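Local coordinates for periplasmic cell division protein (SufI) (Aquifex aeolicus, PDB 6SYY), which probably couples the oxidation of its substrates to the reduction of oxygen, as multicopper oxidases do, through the four copper ions it binds, at residues Leu44-Leu49 against Asn238-Val243; Ile201-Gln206 against Ile231-Thr236. One frame throughout, in Å; residues are numbered along the deposited sequence.

Interactions 1 and 2 are neighbours in the fold, their centres about 11 Å apart, and both belong to the strand network of the domain that includes strands 200-208, 230-233 and 239-244. Interaction 1 lies at the surface, where the first modelled residues add a short parallel strand to 239-244; its side-chain chemistry is polar and aromatic, with a lysine, an asparagine and a tyrosine ring. Interaction 2 is buried: an antiparallel pair continued by an asparagine side chain, with aliphatic groups around it. L49 joins the two, its CD1 packing 3.3 Å from V233 O, while M241 of interaction 1 reaches I201 of interaction 2.

Interaction 1 (Leu44-Leu49 against Asn238-Val243); sequences LSKQSL and NPYMDV
Three backbone bonds join Q47 and L49 to N238 and Y240 in a short parallel ladder: Q47 N to N238 O, Y240 N to Q47 O, and L49 N to Y240 O at 2.8 Å. Q47 pairs with P239 and S48 with Y240. A water bonded to S48 OG also donates a longer bond to Y240 O.

Ahead of the ladder the N238 side-chain amide adds one more bond to the main chain. Its ND2 donates to L44 O at 3.1 Å, the acceptor lying near the amide plane. K46 crosses this amide at about a right angle, CD 3.3 Å from N238 ND2, and a bend at chi2 (72°) turns its chain there; NZ makes a weak bond to N238 OD1.

In Y240, CG stands between the backbone N and the carbonyl carbon (chi1 71°), which brings the ring against the Q47-S48 main chain. S48 CA lies over one ring face in a CH-pi contact, 3.9 Å from the centroid. K46 CB approaches Y240 CD2 obliquely at 3.6 Å. R367 of strand 361-370 makes a cation-pi contact with the same ring.

The aliphatic packing across the two segments centres on L49, whose CD1 meets P239 CB at 4.1 Å and whose CD2 meets M241 SD.

The short strand is thus added parallel to 239-244 at the surface of what is, from the family, probably a cupredoxin-type domain, held mainly by main-chain bonds and supplemented by the N238 amide and the Y240 ring.

Interaction 2 (Ile201-Gln206 against Ile231-Thr236); sequences IPLIIQ and ILVNLT
The N234 side chain bonds to the backbone of P202 and I204 with both ends of its amide. OD1 accepts from I204 N at 2.8 Å, and ND2 donates to P202 O at 2.9 Å; that bond is nearly straight at ND2 (172°), P202 O lying in the amide plane while ND2 stands above the carbonyl plane. Strand 230-233 ends as the chain enters a turn at N234; with CG anti to its carbonyl carbon (chi1 -52°) the side chain returns to strand 200-208, where its amide continues the pairing. ND2 also bonds to N50 O.

Backbone bonds follow. N234 N donates to I204 O, and Q206 and L232 form a hydrogen-bonded antiparallel pair, Q206 N to L232 O and L232 N to Q206 O, the latter at 2.7 Å. A water donates to I204 O and accepts from L235 N. N234 and L235 form a two-residue type I' hairpin turn, closed by V233 N to T236 O and T236 N to V233 O.

Around this polar line the packing is aliphatic. L203 CD2 meets V233 CG1 at 3.8 Å, and I205 CG2 lies 4.3 Å from I231 CG2. I204 crosses the N234 amide at about a right angle, its CB 3.4 Å from OD1. At the other end, the Q206 side chain is about 8 Å from that of H159, a copper ligand.

An alanine at N234 would remove the amide and probably leave I204 N, P202 O and N50 O without these mates, with N234 N to I204 O its one remaining bond to the strand.

The carboxamide thus mimics a peptide group, offering strand 200-208 one donor and one acceptor in a largely buried contact just beyond the end of strand 230-233.

Interaction 1 (Leu44-Leu49 against Asn238-Val243)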
# COMPACT_ATOMS: atom_id res chain seq x y z
N LEU A 44 17.04 -1.02 22.86
CA LEU A 44 17.83 -0.63 21.70
C LEU A 44 17.84 0.88 21.53
O LEU A 44 16.79 1.52 21.56
CB LEU A 44 17.29 -1.30 20.43
CG LEU A 44 18.03 -1.00 19.13
CD1 LEU A 44 19.48 -1.46 19.21
CD2 LEU A 44 17.33 -1.64 17.95
N SER A 45 19.04 1.45 21.36
CA SER A 45 19.18 2.88 21.14
C SER A 45 18.40 3.30 19.89
O SER A 45 18.13 2.49 18.99
CB SER A 45 20.66 3.26 20.97
OG SER A 45 21.44 2.81 22.06
N LYS A 46 18.04 4.58 19.85
CA LYS A 46 17.45 5.14 18.64
C LYS A 46 18.40 4.95 17.46
O LYS A 46 19.61 5.14 17.59
CB LYS A 46 17.15 6.63 18.85
CG LYS A 46 15.69 7.01 18.81
CD LYS A 46 14.97 6.52 20.05
CE LYS A 46 13.57 7.10 20.13
NZ LYS A 46 12.82 6.51 21.28
N GLN A 47 17.84 4.58 16.32
CA GLN A 47 18.61 4.34 15.11
C GLN A 47 18.23 5.36 14.04
O GLN A 47 17.06 5.75 13.94
CB GLN A 47 18.39 2.91 14.58
CG GLN A 47 18.82 1.80 15.53
CD GLN A 47 20.33 1.73 15.71
OE1 GLN A 47 21.09 1.81 14.74
NE2 GLN A 47 20.77 1.59 16.95
N SER A 48 19.21 5.80 13.26
CA SER A 48 18.93 6.72 12.16
C SER A 48 18.04 6.04 11.12
O SER A 48 18.30 4.91 10.69
CB SER A 48 20.24 7.17 11.51
OG SER A 48 19.99 7.90 10.32
N LEU A 49 16.98 6.74 10.71
CA LEU A 49 16.03 6.17 9.76
C LEU A 49 16.73 5.81 8.46
O LEU A 49 17.38 6.65 7.83
CB LEU A 49 14.89 7.15 9.49
CG LEU A 49 13.95 6.67 8.38
CD1 LEU A 49 13.12 5.51 8.88
CD2 LEU A 49 13.06 7.79 7.88
N ASN A 238 12.96 1.47 16.09
CA ASN A 238 13.07 2.63 16.97
C ASN A 238 13.78 3.80 16.28
O ASN A 238 14.84 4.25 16.73
CB ASN A 238 13.79 2.25 18.26
CG ASN A 238 13.69 3.32 19.33
OD1 ASN A 238 12.79 4.16 19.29
ND2 ASN A 238 14.60 3.29 20.29
N PRO A 239 13.25 4.30 15.17
CA PRO A 239 14.00 5.24 14.34
C PRO A 239 13.85 6.70 14.76
O PRO A 239 12.89 7.11 15.41
CB PRO A 239 13.41 5.01 12.94
CG PRO A 239 12.01 4.59 13.20
CD PRO A 239 11.97 3.90 14.54
N TYR A 240 14.86 7.48 14.37
CA TYR A 240 14.82 8.93 14.45
C TYR A 240 15.25 9.50 13.11
O TYR A 240 15.94 8.84 12.32
CB TYR A 240 15.74 9.48 15.57
CG TYR A 240 17.23 9.36 15.29
CD1 TYR A 240 17.91 10.30 14.52
CD2 TYR A 240 17.97 8.31 15.83
CE1 TYR A 240 19.27 10.19 14.27
CE2 TYR A 240 19.34 8.19 15.59
CZ TYR A 240 19.98 9.13 14.81
OH TYR A 240 21.33 9.01 14.57
N MET A 241 14.85 10.74 12.86
CA MET A 241 15.37 11.49 11.73
C MET A 241 15.51 12.95 12.13
O MET A 241 14.59 13.53 12.72
CB MET A 241 14.45 11.37 10.50
CG MET A 241 14.88 12.23 9.31
SD MET A 241 13.87 11.96 7.84
CE MET A 241 14.44 13.30 6.80
N ASP A 242 16.67 13.53 11.83
CA ASP A 242 16.84 14.97 11.98
C ASP A 242 16.14 15.68 10.83
O ASP A 242 16.22 15.26 9.67
CB ASP A 242 18.32 15.35 11.98
CG ASP A 242 19.07 14.78 13.17
OD1 ASP A 242 18.46 14.04 13.97
OD2 ASP A 242 20.27 15.08 13.29
N VAL A 243 15.44 16.77 11.16
CA VAL A 243 14.76 17.58 10.18
C VAL A 243 15.14 19.04 10.40
O VAL A 243 15.61 19.42 11.47
CB VAL A 243 13.22 17.42 10.23
CG1 VAL A 243 12.83 15.96 10.04
CG2 VAL A 243 12.68 17.96 11.54
O HOH W 1 18.12 9.73 10.06

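Interaction 2 (Ile201-Gln206 against Ile231-Thr236)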
# COMPACT_ATOMS: atom_id res chain seq x y z
N ILE A 201 10.33 11.91 1.76
CA ILE A 201 10.82 10.79 2.54
C ILE A 201 9.79 9.66 2.53
O ILE A 201 8.64 9.87 2.93
CB ILE A 201 11.13 11.20 3.99
CG1 ILE A 201 12.09 12.40 4.02
CG2 ILE A 201 11.66 10.02 4.78
CD1 ILE A 201 13.44 12.13 3.40
N PRO A 202 10.16 8.45 2.11
CA PRO A 202 9.25 7.31 2.28
C PRO A 202 9.23 6.83 3.72
O PRO A 202 10.26 6.82 4.40
CB PRO A 202 9.85 6.24 1.35
CG PRO A 202 11.30 6.56 1.32
CD PRO A 202 11.41 8.06 1.44
N LEU A 203 8.05 6.43 4.18
CA LEU A 203 7.89 5.85 5.51
C LEU A 203 7.11 4.55 5.33
O LEU A 203 5.88 4.53 5.40
CB LEU A 203 7.20 6.81 6.48
CG LEU A 203 7.86 8.17 6.74
CD1 LEU A 203 7.05 8.95 7.75
CD2 LEU A 203 9.30 8.03 7.21
N ILE A 204 7.83 3.46 5.08
CA ILE A 204 7.23 2.14 4.94
C ILE A 204 7.12 1.56 6.35
O ILE A 204 8.10 1.07 6.91
CB ILE A 204 8.05 1.25 4.01
CG1 ILE A 204 8.13 1.89 2.62
CG2 ILE A 204 7.46 -0.16 3.95
CD1 ILE A 204 9.32 1.47 1.79
N ILE A 205 5.93 1.63 6.93
CA ILE A 205 5.71 1.25 8.32
C ILE A 205 5.30 -0.22 8.38
O ILE A 205 4.35 -0.65 7.71
CB ILE A 205 4.66 2.15 8.98
CG1 ILE A 205 5.04 3.62 8.81
CG2 ILE A 205 4.54 1.80 10.46
CD1 ILE A 205 4.08 4.57 9.48
N GLN A 206 6.02 -0.99 9.19
CA GLN A 206 5.81 -2.42 9.31
C GLN A 206 6.03 -2.82 10.76
O GLN A 206 6.88 -2.25 11.45
CB GLN A 206 6.77 -3.21 8.41
CG GLN A 206 6.70 -2.86 6.94
CD GLN A 206 7.64 -3.70 6.12
OE1 GLN A 206 7.21 -4.56 5.35
NE2 GLN A 206 8.94 -3.48 6.28
N ILE A 231 8.01 -2.17 15.98
CA ILE A 231 7.63 -1.30 14.88
C ILE A 231 8.87 -0.89 14.11
O ILE A 231 9.89 -0.52 14.70
CB ILE A 231 6.86 -0.07 15.38
CG1 ILE A 231 5.71 -0.51 16.28
CG2 ILE A 231 6.33 0.74 14.20
CD1 ILE A 231 4.67 -1.36 15.56
N LEU A 232 8.79 -0.95 12.79
CA LEU A 232 9.90 -0.61 11.91
C LEU A 232 9.43 0.41 10.88
O LEU A 232 8.28 0.39 10.44
CB LEU A 232 10.47 -1.84 11.19
CG LEU A 232 11.19 -2.92 12.00
CD1 LEU A 232 10.22 -3.80 12.76
CD2 LEU A 232 12.04 -3.77 11.08
N VAL A 233 10.34 1.31 10.51
CA VAL A 233 10.13 2.22 9.40
C VAL A 233 11.30 2.03 8.45
O VAL A 233 12.46 2.25 8.83
CB VAL A 233 10.03 3.69 9.85
CG1 VAL A 233 9.61 4.56 8.68
CG2 VAL A 233 9.05 3.82 11.00
N ASN A 234 11.01 1.59 7.23
CA ASN A 234 12.04 1.27 6.25
C ASN A 234 13.04 0.27 6.82
O ASN A 234 14.25 0.40 6.64
CB ASN A 234 12.75 2.54 5.77
CG ASN A 234 11.77 3.60 5.31
OD1 ASN A 234 10.64 3.28 4.94
ND2 ASN A 234 12.20 4.86 5.32
N LEU A 235 12.52 -0.73 7.53
CA LEU A 235 13.32 -1.75 8.20
C LEU A 235 14.27 -1.15 9.23
O LEU A 235 15.37 -1.66 9.44
CB LEU A 235 14.10 -2.61 7.20
CG LEU A 235 13.32 -3.72 6.50
CD1 LEU A 235 14.27 -4.64 5.77
CD2 LEU A 235 12.46 -4.50 7.49
N THR A 236 13.85 -0.07 9.88
CA THR A 236 14.64 0.54 10.95
C THR A 236 13.86 0.46 12.25
O THR A 236 12.76 1.03 12.34
CB THR A 236 14.98 2.00 10.63
OG1 THR A 236 15.50 2.09 9.30
CG2 THR A 236 16.01 2.53 11.61
O HOH W 2 9.68 -1.30 7.62